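Local coordinates for endoglucanase (Mytilus edulis, PDB 1WC2), which hydrolyses internal beta-1,4-glucosidic bonds in cellulose and related beta-glucans, acts on soluble carboxymethylcellulose and also has expansin activity, at residues T19-D24 with L131-G136; G46-A51 with K95-T100; A51-Y56 with Y127-D132; E91-T96 with M143-P148. All blocks are in the same frame, centred on the assembly; numbering follows the deposited sequence.

Contact 1. Residues T19-D24 with L131-G136; sequences TTNYHD and LDLENG
Tyr22 lies with one ring face against Asp132. The CB of Asp132 sits over the ring centre, 3.6 Å above its plane, in a CH-pi contact. The two side chains cross at about a right angle. The backbone C of Leu133 and N of Glu134 lie at the ring edge, in its plane. Tyr22 and Asp132 share this sheet face with Thr20 and Glu134, because the strands run parallel in register. Four backbone bonds join them, among them Leu133 N to Thr20 O at 2.9 Å and Asn135 N to Tyr22 O at 2.8 Å.

At the last pair, Tyr22 with Glu134, the glutamate reaches on to the residues beyond. Its CG is anti to the backbone N, and the chain then bends at chi2 (59°), which places CD near Tyr22 O. OE2 accepts from His23 ND1 at 2.7 Å. That bond is nearly straight (170°), lies in the imidazole plane and comes on the syn side of the carboxylate. Gly136 N reaches the same oxygen at 2.9 Å, from above the carboxylate plane. OE1 uses its syn lone pair for Asp24 N at 3.0 Å.

By similarity, Asp132, on the second strand, is the proton donor and Asp24, just past the end of the first, the nucleophile. Glu134 probably helps to position the backbone of Asp24. Its three N-H donors would probably stabilise a charged carboxylate.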
loop_
_atom_site.group_PDB
_atom_site.type_symbol
_atom_site.label_atom_id
_atom_site.label_comp_id
_atom_site.label_asym_id
_atom_site.label_seq_id
_atom_site.Cartn_x
_atom_site.Cartn_y
_atom_site.Cartn_z
ATOM N N THR A 19 7.236 -0.270 3.113
ATOM C CA THR A 19 6.290 -1.358 2.896
ATOM C C THR A 19 6.464 -2.487 3.908
ATOM O O THR A 19 7.569 -2.717 4.429
ATOM C CB THR A 19 6.390 -1.957 1.474
ATOM O OG1 THR A 19 7.646 -2.639 1.301
ATOM C CG2 THR A 19 6.285 -0.868 0.394
ATOM N N THR A 20 5.362 -3.189 4.182
ATOM C CA THR A 20 5.386 -4.467 4.897
ATOM C C THR A 20 4.469 -5.489 4.245
ATOM O O THR A 20 3.272 -5.243 4.115
ATOM C CB THR A 20 4.832 -4.324 6.367
ATOM O OG1 THR A 20 5.373 -3.189 7.055
ATOM C CG2 THR A 20 5.167 -5.573 7.220
ATOM N N ASN A 21 5.017 -6.664 3.947
ATOM C CA ASN A 21 4.226 -7.766 3.416
ATOM C C ASN A 21 3.332 -8.248 4.563
ATOM O O ASN A 21 3.809 -8.408 5.680
ATOM C CB ASN A 21 5.139 -8.883 2.891
ATOM C CG ASN A 21 5.784 -8.512 1.566
ATOM O OD1 ASN A 21 5.171 -7.837 0.734
ATOM N ND2 ASN A 21 7.032 -8.921 1.377
ATOM N N TYR A 22 2.034 -8.392 4.304
ATOM C CA TYR A 22 1.060 -8.832 5.307
ATOM C C TYR A 22 -0.002 -9.727 4.664
ATOM O O TYR A 22 -0.064 -9.855 3.439
ATOM C CB TYR A 22 0.430 -7.625 6.053
ATOM C CG TYR A 22 -0.866 -7.013 5.497
ATOM C CD1 TYR A 22 -1.909 -6.649 6.356
ATOM C CD2 TYR A 22 -1.042 -6.736 4.141
ATOM C CE1 TYR A 22 -3.081 -6.065 5.876
ATOM C CE2 TYR A 22 -2.235 -6.158 3.663
ATOM C CZ TYR A 22 -3.256 -5.832 4.528
ATOM O OH TYR A 22 -4.434 -5.274 4.052
ATOM N N HIS A 23 -0.825 -10.349 5.498
ATOM C CA HIS A 23 -1.989 -11.063 5.020
ATOM C C HIS A 23 -3.194 -10.719 5.856
ATOM O O HIS A 23 -3.155 -10.845 7.084
ATOM C CB HIS A 23 -1.788 -12.580 5.058
ATOM C CG HIS A 23 -3.045 -13.333 4.766
ATOM N ND1 HIS A 23 -3.803 -13.087 3.641
ATOM C CD2 HIS A 23 -3.719 -14.265 5.478
ATOM C CE1 HIS A 23 -4.873 -13.857 3.656
ATOM N NE2 HIS A 23 -4.848 -14.578 4.761
ATOM N N ASP A 24 -4.254 -10.277 5.194
ATOM C CA ASP A 24 -5.523 -10.022 5.854
ATOM C C ASP A 24 -6.639 -10.539 4.942
ATOM O O ASP A 24 -6.678 -10.141 3.767
ATOM C CB ASP A 24 -5.645 -8.513 6.120
ATOM C CG ASP A 24 -6.839 -8.161 6.961
ATOM O OD1 ASP A 24 -7.963 -8.394 6.494
ATOM O OD2 ASP A 24 -6.740 -7.640 8.105
ATOM N N LEU A 131 2.691 1.489 3.060
ATOM C CA LEU A 131 1.703 0.551 2.522
ATOM C C LEU A 131 1.986 -0.862 3.031
ATOM O O LEU A 131 3.106 -1.363 2.907
ATOM C CB LEU A 131 1.724 0.541 0.992
ATOM C CG LEU A 131 1.326 1.836 0.275
ATOM C CD1 LEU A 131 1.330 1.583 -1.225
ATOM C CD2 LEU A 131 -0.039 2.380 0.691
ATOM N N ASP A 132 0.973 -1.496 3.614
ATOM C CA ASP A 132 1.013 -2.930 3.870
ATOM C C ASP A 132 0.552 -3.594 2.571
ATOM O O ASP A 132 -0.499 -3.244 2.034
ATOM C CB ASP A 132 0.113 -3.367 5.046
ATOM C CG ASP A 132 0.700 -3.073 6.439
ATOM O OD1 ASP A 132 1.874 -2.688 6.579
ATOM O OD2 ASP A 132 -0.008 -3.217 7.463
ATOM N N LEU A 133 1.361 -4.506 2.041
ATOM C CA LEU A 133 1.093 -5.144 0.756
ATOM C C LEU A 133 0.572 -6.564 0.959
ATOM O O LEU A 133 1.235 -7.393 1.580
ATOM C CB LEU A 133 2.379 -5.200 -0.090
ATOM C CG LEU A 133 3.176 -3.888 -0.235
ATOM C CD1 LEU A 133 4.440 -4.106 -1.063
ATOM C CD2 LEU A 133 2.313 -2.806 -0.829
ATOM N N GLU A 134 -0.609 -6.854 0.428
ATOM C CA GLU A 134 -1.139 -8.206 0.554
ATOM C C GLU A 134 -0.203 -9.234 -0.087
ATOM O O GLU A 134 0.181 -9.093 -1.253
ATOM C CB GLU A 134 -2.532 -8.288 -0.051
ATOM C CG GLU A 134 -3.156 -9.683 -0.009
ATOM C CD GLU A 134 -3.301 -10.284 1.403
ATOM O OE1 GLU A 134 -3.746 -9.565 2.333
ATOM O OE2 GLU A 134 -2.966 -11.475 1.596
ATOM N N ASN A 135 0.124 -10.287 0.672
ATOM C CA ASN A 135 1.130 -11.284 0.276
ATOM C C ASN A 135 0.771 -12.723 0.661
ATOM O O ASN A 135 1.634 -13.612 0.661
ATOM C CB ASN A 135 2.507 -10.934 0.838
ATOM C CG ASN A 135 3.628 -11.732 0.171
ATOM O OD1 ASN A 135 3.721 -11.768 -1.063
ATOM N ND2 ASN A 135 4.470 -12.380 0.974
ATOM N N GLY A 136 -0.502 -12.946 0.957
ATOM C CA GLY A 136 -0.934 -14.272 1.383
ATOM C C GLY A 136 -0.742 -15.349 0.323
ATOM O O GLY A 136 -0.690 -16.538 0.652
#

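Contact 2. Residues G46-A51 with K95-T100; sequences GSFVAA and KTFMIT
Lys95 lies across the ring of Phe48. Its CB is over one face, offset toward the rim, and its CD comes 3.8 Å from Phe48 CE1. The amine at its end goes on to a salt bridge with Asp164. Thr96 contributes its carbonyl: Thr96 O is 3.3 Å from Phe48 CB, and the CB of Thr96 points away from 46-51.

Phe97 meets Phe48 with its CE2, 3.6 Å from Phe48 CD2. The two ring planes stand at 60°. The CB of Phe97 also packs on Ala50 CB at 4.2 Å.

From Met98 onward the backbones bond in parallel register. Met98 N donates to Phe48 O at 3.0 Å, and Met98 O accepts from Ala50 N at 2.9 Å. Met98 is paired with Val49, and Ile99 with Ala50. Thr100 N closes the ladder on Ala50 O at 3.0 Å. Its side chain crosses that of Val49 at about a right angle, with CG2 3.7 Å from Val49 CG1.

The contact is buried and joins strands 49-53 and 94-100. Strand 49-53 also pairs, antiparallel, with strand 129-134, through Val49 and Glu134 and through Ala51 and Asp132. Such mixed parallel and antiparallel pairing in a curled sheet belongs to the double-psi beta-barrel of family 45 glycoside hydrolases.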
loop_
_atom_site.group_PDB
_atom_site.type_symbol
_atom_site.label_atom_id
_atom_site.label_comp_id
_atom_site.label_asym_id
_atom_site.label_seq_id
_atom_site.Cartn_x
_atom_site.Cartn_y
_atom_site.Cartn_z
ATOM N N GLY A 46 -5.427 -12.621 -4.565
ATOM C CA GLY A 46 -4.344 -12.810 -5.504
ATOM C C GLY A 46 -3.949 -11.526 -6.215
ATOM O O GLY A 46 -3.074 -11.559 -7.071
ATOM N N SER A 47 -4.572 -10.390 -5.876
ATOM C CA SER A 47 -4.277 -9.108 -6.536
ATOM C C SER A 47 -3.176 -8.321 -5.833
ATOM O O SER A 47 -2.813 -8.619 -4.690
ATOM C CB SER A 47 -5.534 -8.244 -6.563
ATOM O OG SER A 47 -6.472 -8.759 -7.492
ATOM N N PHE A 48 -2.635 -7.330 -6.548
ATOM C CA PHE A 48 -1.747 -6.325 -5.982
ATOM C C PHE A 48 -2.629 -5.245 -5.333
ATOM O O PHE A 48 -3.091 -4.296 -5.984
ATOM C CB PHE A 48 -0.812 -5.746 -7.051
ATOM C CG PHE A 48 0.307 -6.687 -7.488
ATOM C CD1 PHE A 48 0.645 -6.798 -8.832
ATOM C CD2 PHE A 48 1.061 -7.404 -6.554
ATOM C CE1 PHE A 48 1.694 -7.637 -9.244
ATOM C CE2 PHE A 48 2.107 -8.236 -6.972
ATOM C CZ PHE A 48 2.425 -8.336 -8.317
ATOM N N VAL A 49 -2.894 -5.455 -4.042
ATOM C CA VAL A 49 -3.682 -4.549 -3.218
ATOM C C VAL A 49 -2.931 -4.229 -1.936
ATOM O O VAL A 49 -2.016 -4.955 -1.536
ATOM C CB VAL A 49 -5.102 -5.121 -2.920
ATOM C CG1 VAL A 49 -5.903 -5.248 -4.226
ATOM C CG2 VAL A 49 -5.042 -6.454 -2.160
ATOM N N ALA A 50 -3.342 -3.138 -1.300
ATOM C CA ALA A 50 -2.623 -2.594 -0.157
ATOM C C ALA A 50 -3.550 -1.997 0.888
ATOM O O ALA A 50 -4.655 -1.547 0.587
ATOM C CB ALA A 50 -1.650 -1.530 -0.619
ATOM N N ALA A 51 -3.058 -1.969 2.120
ATOM C CA ALA A 51 -3.633 -1.185 3.203
ATOM C C ALA A 51 -2.768 0.061 3.386
ATOM O O ALA A 51 -1.559 -0.048 3.604
ATOM C CB ALA A 51 -3.684 -2.005 4.489
ATOM N N LYS A 95 5.686 -2.242 -9.516
ATOM C CA LYS A 95 4.335 -2.766 -9.665
ATOM C C LYS A 95 3.369 -1.737 -9.069
ATOM O O LYS A 95 3.772 -0.891 -8.257
ATOM C CB LYS A 95 4.156 -4.109 -8.936
ATOM C CG LYS A 95 4.890 -5.307 -9.544
ATOM C CD LYS A 95 4.405 -5.654 -10.941
ATOM C CE LYS A 95 5.045 -6.940 -11.465
ATOM N NZ LYS A 95 4.720 -7.192 -12.891
ATOM N N THR A 96 2.101 -1.843 -9.450
ATOM C CA THR A 96 1.055 -0.934 -8.998
ATOM C C THR A 96 0.047 -1.666 -8.098
ATOM O O THR A 96 -0.414 -2.775 -8.426
ATOM C CB THR A 96 0.360 -0.312 -10.219
ATOM O OG1 THR A 96 1.272 0.552 -10.908
ATOM C CG2 THR A 96 -0.824 0.572 -9.824
ATOM N N PHE A 97 -0.300 -1.024 -6.985
ATOM C CA PHE A 97 -1.168 -1.580 -5.956
ATOM C C PHE A 97 -2.399 -0.703 -5.791
ATOM O O PHE A 97 -2.294 0.516 -5.678
ATOM C CB PHE A 97 -0.410 -1.679 -4.620
ATOM C CG PHE A 97 0.796 -2.578 -4.681
ATOM C CD1 PHE A 97 1.989 -2.118 -5.222
ATOM C CD2 PHE A 97 0.738 -3.885 -4.219
ATOM C CE1 PHE A 97 3.096 -2.948 -5.324
ATOM C CE2 PHE A 97 1.855 -4.719 -4.310
ATOM C CZ PHE A 97 3.031 -4.247 -4.864
ATOM N N MET A 98 -3.577 -1.313 -5.737
ATOM C CA MET A 98 -4.806 -0.592 -5.393
ATOM C C MET A 98 -5.000 -0.563 -3.875
ATOM O O MET A 98 -4.923 -1.615 -3.224
ATOM C CB MET A 98 -6.026 -1.250 -6.036
ATOM C CG MET A 98 -7.337 -0.531 -5.695
ATOM S SD MET A 98 -8.796 -1.258 -6.491
ATOM C CE MET A 98 -8.583 -0.610 -8.193
ATOM N N ILE A 99 -5.287 0.619 -3.323
ATOM C CA ILE A 99 -5.630 0.733 -1.906
ATOM C C ILE A 99 -7.043 0.164 -1.698
ATOM O O ILE A 99 -8.021 0.696 -2.233
ATOM C CB ILE A 99 -5.544 2.201 -1.421
ATOM C CG1 ILE A 99 -4.091 2.698 -1.486
ATOM C CG2 ILE A 99 -6.116 2.340 -0.014
ATOM C CD1 ILE A 99 -3.931 4.210 -1.298
ATOM N N THR A 100 -7.133 -0.926 -0.935
ATOM C CA THR A 100 -8.417 -1.539 -0.599
ATOM C C THR A 100 -8.676 -1.575 0.902
ATOM O O THR A 100 -9.739 -2.031 1.321
ATOM C CB THR A 100 -8.514 -2.987 -1.144
ATOM O OG1 THR A 100 -7.461 -3.775 -0.559
ATOM C CG2 THR A 100 -8.385 -3.026 -2.672
#

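Contact 3. Residues A51-Y56 with Y127-D132; sequences AASQMY and YELHLD
Ser53 holds OG between its backbone N and carbonyl carbon, with chi1 at 50°. That rotamer brings OG to His130 N, which donates to it at 3.2 Å with an angle of 163°. The backbone N of Ser53 in turn bonds to His130 O at 3.0 Å. Ser53 thus meets both backbone polar groups of His130, one with its main chain and one with its side chain. An alanine here would keep CB but lose OG, and would probably leave the His130 N-H without this acceptor.

Earlier along the strand the ladder is regular. Ala51 and Asp132 form a hydrogen-bonded antiparallel pair, with Ala51 N to Asp132 O and Asp132 N to Ala51 O both at 2.9 Å. Ala52 and Leu131 are the non-hydrogen-bonded pair that follows. Leu131 brings CD2 to within 3.9 Å of Ala52 CB.

Leu129 has CG anti to its backbone N (chi1 176°). Its CD1 lies obliquely by Tyr56, 3.5 Å from both CB and CG of that residue. Tyr56 belongs to helix 54-57, and its hydroxyl bonds to Gln71.

His130 and Asp132 are both modelled in two conformers. In one, His130 NE2 donates to Asp132 OD1 at 3.0 Å through a bent bond, with the oxygen in the imidazole plane, so this link is not certain. ND1 is bonded to Ser18 OG. The histidine may help to orient Asp132. The arrangement is an antiparallel strand pair of the double-psi beta-barrel, bearing the carboxylate that is the proton donor by similarity.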
loop_
_atom_site.group_PDB
_atom_site.type_symbol
_atom_site.label_atom_id
_atom_site.label_comp_id
_atom_site.label_asym_id
_atom_site.label_seq_id
_atom_site.Cartn_x
_atom_site.Cartn_y
_atom_site.Cartn_z
ATOM N N ALA A 51 -3.058 -1.969 2.120
ATOM C CA ALA A 51 -3.633 -1.185 3.203
ATOM C C ALA A 51 -2.768 0.061 3.386
ATOM O O ALA A 51 -1.559 -0.048 3.604
ATOM C CB ALA A 51 -3.684 -2.005 4.489
ATOM N N ALA A 52 -3.369 1.246 3.281
ATOM C CA ALA A 52 -2.630 2.506 3.426
ATOM C C ALA A 52 -2.634 3.010 4.867
ATOM O O ALA A 52 -3.655 2.955 5.556
ATOM C CB ALA A 52 -3.229 3.581 2.518
ATOM N N SER A 53 -1.497 3.541 5.299
ATOM C CA SER A 53 -1.377 4.178 6.595
ATOM C C SER A 53 -2.505 5.215 6.778
ATOM O O SER A 53 -2.924 5.892 5.820
ATOM C CB SER A 53 0.027 4.787 6.751
ATOM O OG SER A 53 0.400 5.601 5.643
ATOM N N GLN A 54 -2.992 5.334 8.020
ATOM C CA GLN A 54 -4.241 6.042 8.324
ATOM C C GLN A 54 -4.385 7.413 7.674
ATOM O O GLN A 54 -5.407 7.684 7.040
ATOM C CB GLN A 54 -4.414 6.182 9.848
ATOM C CG GLN A 54 -5.607 7.088 10.270
ATOM C CD GLN A 54 -6.985 6.480 9.972
ATOM O OE1 GLN A 54 -7.429 5.574 10.690
ATOM N NE2 GLN A 54 -7.666 6.978 8.935
ATOM N N MET A 55 -3.429 8.306 7.869
ATOM C CA MET A 55 -3.648 9.674 7.386
ATOM C C MET A 55 -3.675 9.768 5.854
ATOM O O MET A 55 -4.329 10.661 5.302
ATOM C CB MET A 55 -2.595 10.626 7.954
ATOM C CG MET A 55 -2.898 11.105 9.350
ATOM S SD MET A 55 -4.342 12.188 9.362
ATOM C CE MET A 55 -3.965 13.389 8.480
ATOM N N TYR A 56 -3.009 8.841 5.162
ATOM C CA TYR A 56 -3.160 8.741 3.709
ATOM C C TYR A 56 -4.484 8.090 3.292
ATOM O O TYR A 56 -5.151 8.546 2.349
ATOM C CB TYR A 56 -1.970 8.015 3.037
ATOM C CG TYR A 56 -1.990 8.280 1.537
ATOM C CD1 TYR A 56 -1.499 9.483 1.023
ATOM C CD2 TYR A 56 -2.584 7.392 0.635
ATOM C CE1 TYR A 56 -1.580 9.790 -0.325
ATOM C CE2 TYR A 56 -2.663 7.692 -0.735
ATOM C CZ TYR A 56 -2.154 8.897 -1.199
ATOM O OH TYR A 56 -2.233 9.242 -2.540
ATOM N N TYR A 127 9.328 7.778 6.956
ATOM C CA TYR A 127 8.583 7.791 5.690
ATOM C C TYR A 127 7.217 8.463 5.808
ATOM O O TYR A 127 6.464 8.173 6.746
ATOM C CB TYR A 127 8.401 6.361 5.160
ATOM C CG TYR A 127 9.716 5.660 4.889
ATOM C CD1 TYR A 127 10.300 4.841 5.844
ATOM C CD2 TYR A 127 10.403 5.855 3.698
ATOM C CE1 TYR A 127 11.536 4.229 5.623
ATOM C CE2 TYR A 127 11.635 5.247 3.457
ATOM C CZ TYR A 127 12.194 4.421 4.426
ATOM O OH TYR A 127 13.418 3.807 4.252
ATOM N N GLU A 128 6.887 9.332 4.837
ATOM C CA GLU A 128 5.601 10.052 4.870
ATOM C C GLU A 128 4.409 9.185 4.458
ATOM O O GLU A 128 3.280 9.610 4.693
ATOM C CB GLU A 128 5.624 11.407 4.110
ATOM C CG GLU A 128 5.710 11.337 2.602
ATOM C CD GLU A 128 5.647 12.720 1.933
ATOM O OE1 GLU A 128 5.192 13.715 2.540
ATOM O OE2 GLU A 128 6.080 12.858 0.777
ATOM N N LEU A 129 4.653 8.011 3.851
ATOM C CA LEU A 129 3.606 7.052 3.473
ATOM C C LEU A 129 4.108 5.642 3.794
ATOM O O LEU A 129 5.298 5.350 3.616
ATOM C CB LEU A 129 3.294 7.159 1.966
ATOM C CG LEU A 129 2.292 6.148 1.391
ATOM C CD1 LEU A 129 0.912 6.298 2.026
ATOM C CD2 LEU A 129 2.204 6.300 -0.129
ATOM N N HIS A 130 3.193 4.784 4.259
ATOM C CA HIS A 130 3.460 3.362 4.420
ATOM C C HIS A 130 2.332 2.549 3.792
ATOM O O HIS A 130 1.162 2.881 3.982
ATOM C CB HIS A 130 3.608 2.974 5.899
ATOM C CG HIS A 130 3.960 1.547 6.110
ATOM N ND1 HIS A 130 5.266 1.107 6.058
ATOM C CD2 HIS A 130 3.185 0.449 6.299
ATOM C CE1 HIS A 130 5.277 -0.207 6.223
ATOM N NE2 HIS A 130 4.030 -0.629 6.377
ATOM N N LEU A 131 2.691 1.489 3.060
ATOM C CA LEU A 131 1.703 0.551 2.522
ATOM C C LEU A 131 1.986 -0.862 3.031
ATOM O O LEU A 131 3.106 -1.363 2.907
ATOM C CB LEU A 131 1.724 0.541 0.992
ATOM C CG LEU A 131 1.326 1.836 0.275
ATOM C CD1 LEU A 131 1.330 1.583 -1.225
ATOM C CD2 LEU A 131 -0.039 2.380 0.691
ATOM N N ASP A 132 0.973 -1.496 3.614
ATOM C CA ASP A 132 1.013 -2.930 3.870
ATOM C C ASP A 132 0.552 -3.594 2.571
ATOM O O ASP A 132 -0.499 -3.244 2.034
ATOM C CB ASP A 132 0.113 -3.367 5.046
ATOM C CG ASP A 132 0.700 -3.073 6.439
ATOM O OD1 ASP A 132 1.874 -2.688 6.579
ATOM O OD2 ASP A 132 -0.008 -3.217 7.463
#

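Contact 4. Residues E91-T96 with M143-P148; sequences EGLSKT and MGWNNP
Trp145 O accepts a hydrogen bond from Asn21 ND2 on strand 14-22, and the indole of the same tryptophan meets Leu93. No hydrogen bond joins the two segments, and the contact is apolar packing. Trp145 runs past Leu93 in the opposite direction. Leu93 CD1 approaches Trp145 NE1 obliquely, at 3.6 Å. Farther along the indole, Ser94 N lies at the edge near the ring plane, 4.0 Å from CZ2. Lys95 N is 3.8 Å from Trp145 CH2.

The CG and CE of Lys95 come 3.6 Å and 3.7 Å from Met143 SD. Met143 bends at chi3 (-71°), which puts its CE over the centre of the Trp145 ring system, 3.6 Å above the plane. An alanine in place of Trp145 would probably leave the Met143 methyl without the ring beneath it and open a gap beside Leu93.

The indole also touches Val89, Val140 and Phe97. The contact lies near the surface. It sets the loop between strands 129-134 and 148-155 against the start of strand 94-100, which pairs with strand 72-78.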
loop_
_atom_site.group_PDB
_atom_site.type_symbol
_atom_site.label_atom_id
_atom_site.label_comp_id
_atom_site.label_asym_id
_atom_site.label_seq_id
_atom_site.Cartn_x
_atom_site.Cartn_y
_atom_site.Cartn_z
ATOM N N GLU A 91 17.197 -2.600 -7.758
ATOM C CA GLU A 91 16.641 -1.252 -7.885
ATOM C C GLU A 91 15.886 -1.144 -9.197
ATOM O O GLU A 91 16.310 -1.707 -10.212
ATOM C CB GLU A 91 17.744 -0.180 -7.842
ATOM C CG GLU A 91 17.218 1.237 -8.060
ATOM C CD GLU A 91 18.194 2.355 -7.757
ATOM O OE1 GLU A 91 19.395 2.092 -7.543
ATOM O OE2 GLU A 91 17.726 3.522 -7.735
ATOM N N GLY A 92 14.775 -0.417 -9.180
ATOM C CA GLY A 92 14.048 -0.072 -10.386
ATOM C C GLY A 92 12.936 -1.019 -10.777
ATOM O O GLY A 92 12.329 -0.833 -11.837
ATOM N N LEU A 93 12.659 -2.022 -9.950
ATOM C CA LEU A 93 11.503 -2.884 -10.152
ATOM C C LEU A 93 10.252 -2.106 -9.767
ATOM O O LEU A 93 10.283 -1.285 -8.845
ATOM C CB LEU A 93 11.595 -4.138 -9.297
ATOM C CG LEU A 93 12.807 -5.044 -9.541
ATOM C CD1 LEU A 93 12.785 -6.193 -8.561
ATOM C CD2 LEU A 93 12.820 -5.564 -10.959
ATOM N N SER A 94 9.146 -2.372 -10.448
ATOM C CA SER A 94 7.924 -1.631 -10.161
ATOM C C SER A 94 6.636 -2.394 -10.438
ATOM O O SER A 94 6.498 -3.050 -11.481
ATOM C CB SER A 94 7.889 -0.319 -10.947
ATOM O OG SER A 94 7.659 -0.551 -12.323
ATOM N N LYS A 95 5.686 -2.242 -9.516
ATOM C CA LYS A 95 4.335 -2.766 -9.665
ATOM C C LYS A 95 3.369 -1.737 -9.069
ATOM O O LYS A 95 3.772 -0.891 -8.257
ATOM C CB LYS A 95 4.156 -4.109 -8.936
ATOM C CG LYS A 95 4.890 -5.307 -9.544
ATOM C CD LYS A 95 4.405 -5.654 -10.941
ATOM C CE LYS A 95 5.045 -6.940 -11.465
ATOM N NZ LYS A 95 4.720 -7.192 -12.891
ATOM N N THR A 96 2.101 -1.843 -9.450
ATOM C CA THR A 96 1.055 -0.934 -8.998
ATOM C C THR A 96 0.047 -1.666 -8.098
ATOM O O THR A 96 -0.414 -2.775 -8.426
ATOM C CB THR A 96 0.360 -0.312 -10.219
ATOM O OG1 THR A 96 1.272 0.552 -10.908
ATOM C CG2 THR A 96 -0.824 0.572 -9.824
ATOM N N MET A 143 8.316 -12.119 -6.229
ATOM C CA MET A 143 9.164 -11.220 -7.018
ATOM C C MET A 143 10.483 -10.872 -6.330
ATOM O O MET A 143 11.240 -10.048 -6.827
ATOM C CB MET A 143 8.458 -9.886 -7.260
ATOM C CG MET A 143 7.129 -9.970 -7.921
ATOM S SD MET A 143 6.485 -8.338 -8.393
ATOM C CE MET A 143 6.076 -7.594 -6.801
ATOM N N GLY A 144 10.755 -11.465 -5.173
ATOM C CA GLY A 144 11.944 -11.109 -4.420
ATOM C C GLY A 144 11.802 -9.814 -3.630
ATOM O O GLY A 144 12.796 -9.277 -3.158
ATOM N N TRP A 145 10.578 -9.313 -3.495
ATOM C CA TRP A 145 10.332 -8.103 -2.697
ATOM C C TRP A 145 10.069 -8.474 -1.219
ATOM O O TRP A 145 8.964 -8.920 -0.858
ATOM C CB TRP A 145 9.114 -7.342 -3.212
ATOM C CG TRP A 145 9.206 -6.623 -4.542
ATOM C CD1 TRP A 145 9.937 -6.971 -5.655
ATOM C CD2 TRP A 145 8.434 -5.474 -4.916
ATOM N NE1 TRP A 145 9.692 -6.073 -6.670
ATOM C CE2 TRP A 145 8.767 -5.149 -6.245
ATOM C CE3 TRP A 145 7.498 -4.666 -4.242
ATOM C CZ2 TRP A 145 8.196 -4.058 -6.917
ATOM C CZ3 TRP A 145 6.932 -3.589 -4.904
ATOM C CH2 TRP A 145 7.287 -3.291 -6.226
ATOM N N ASN A 146 11.088 -8.290 -0.385
ATOM C CA ASN A 146 10.995 -8.465 1.071
ATOM C C ASN A 146 10.971 -7.073 1.713
ATOM O O ASN A 146 12.013 -6.516 2.042
ATOM C CB ASN A 146 12.184 -9.309 1.577
ATOM C CG ASN A 146 12.222 -9.491 3.104
ATOM O OD1 ASN A 146 13.223 -10.004 3.651
ATOM N ND2 ASN A 146 11.167 -9.108 3.786
ATOM N N ASN A 147 9.774 -6.511 1.844
ATOM C CA ASN A 147 9.579 -5.174 2.408
ATOM C C ASN A 147 10.520 -4.114 1.824
ATOM O O ASN A 147 11.210 -3.385 2.560
ATOM C CB ASN A 147 9.696 -5.227 3.932
ATOM C CG ASN A 147 8.730 -6.216 4.544
ATOM O OD1 ASN A 147 7.814 -6.691 3.869
ATOM N ND2 ASN A 147 8.908 -6.507 5.823
ATOM N N PRO A 148 10.554 -3.985 0.498
ATOM C CA PRO A 148 11.475 -3.019 -0.101
ATOM C C PRO A 148 11.142 -1.576 0.281
ATOM O O PRO A 148 9.982 -1.226 0.470
ATOM C CB PRO A 148 11.244 -3.213 -1.607
ATOM C CG PRO A 148 9.850 -3.705 -1.703
ATOM C CD PRO A 148 9.707 -4.624 -0.532
#

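How the contacts relate
Contacts 1 to 3 are strand pairs of one mixed sheet of the double-psi beta-barrel; contact 4 sets a loop against it. Strand 129-134 stands between strands 14-22 and 49-53, serving contact 1 on one side and contact 3 on the other. Strand 49-53 continues the row from contact 3 into contact 2, where strand 94-100 joins. The centres of contacts 1 and 2 are about 9 Å apart. Contact 4 lies farther out; its centre is about 17 Å from that of contact 3. Contacts 2 and 4 share Lys95 and Thr96. Along the chain the segments of contacts 1 and 4 alternate. Contact 1 brings Asp24 and Asp132, the catalytic residues by similarity, near each other.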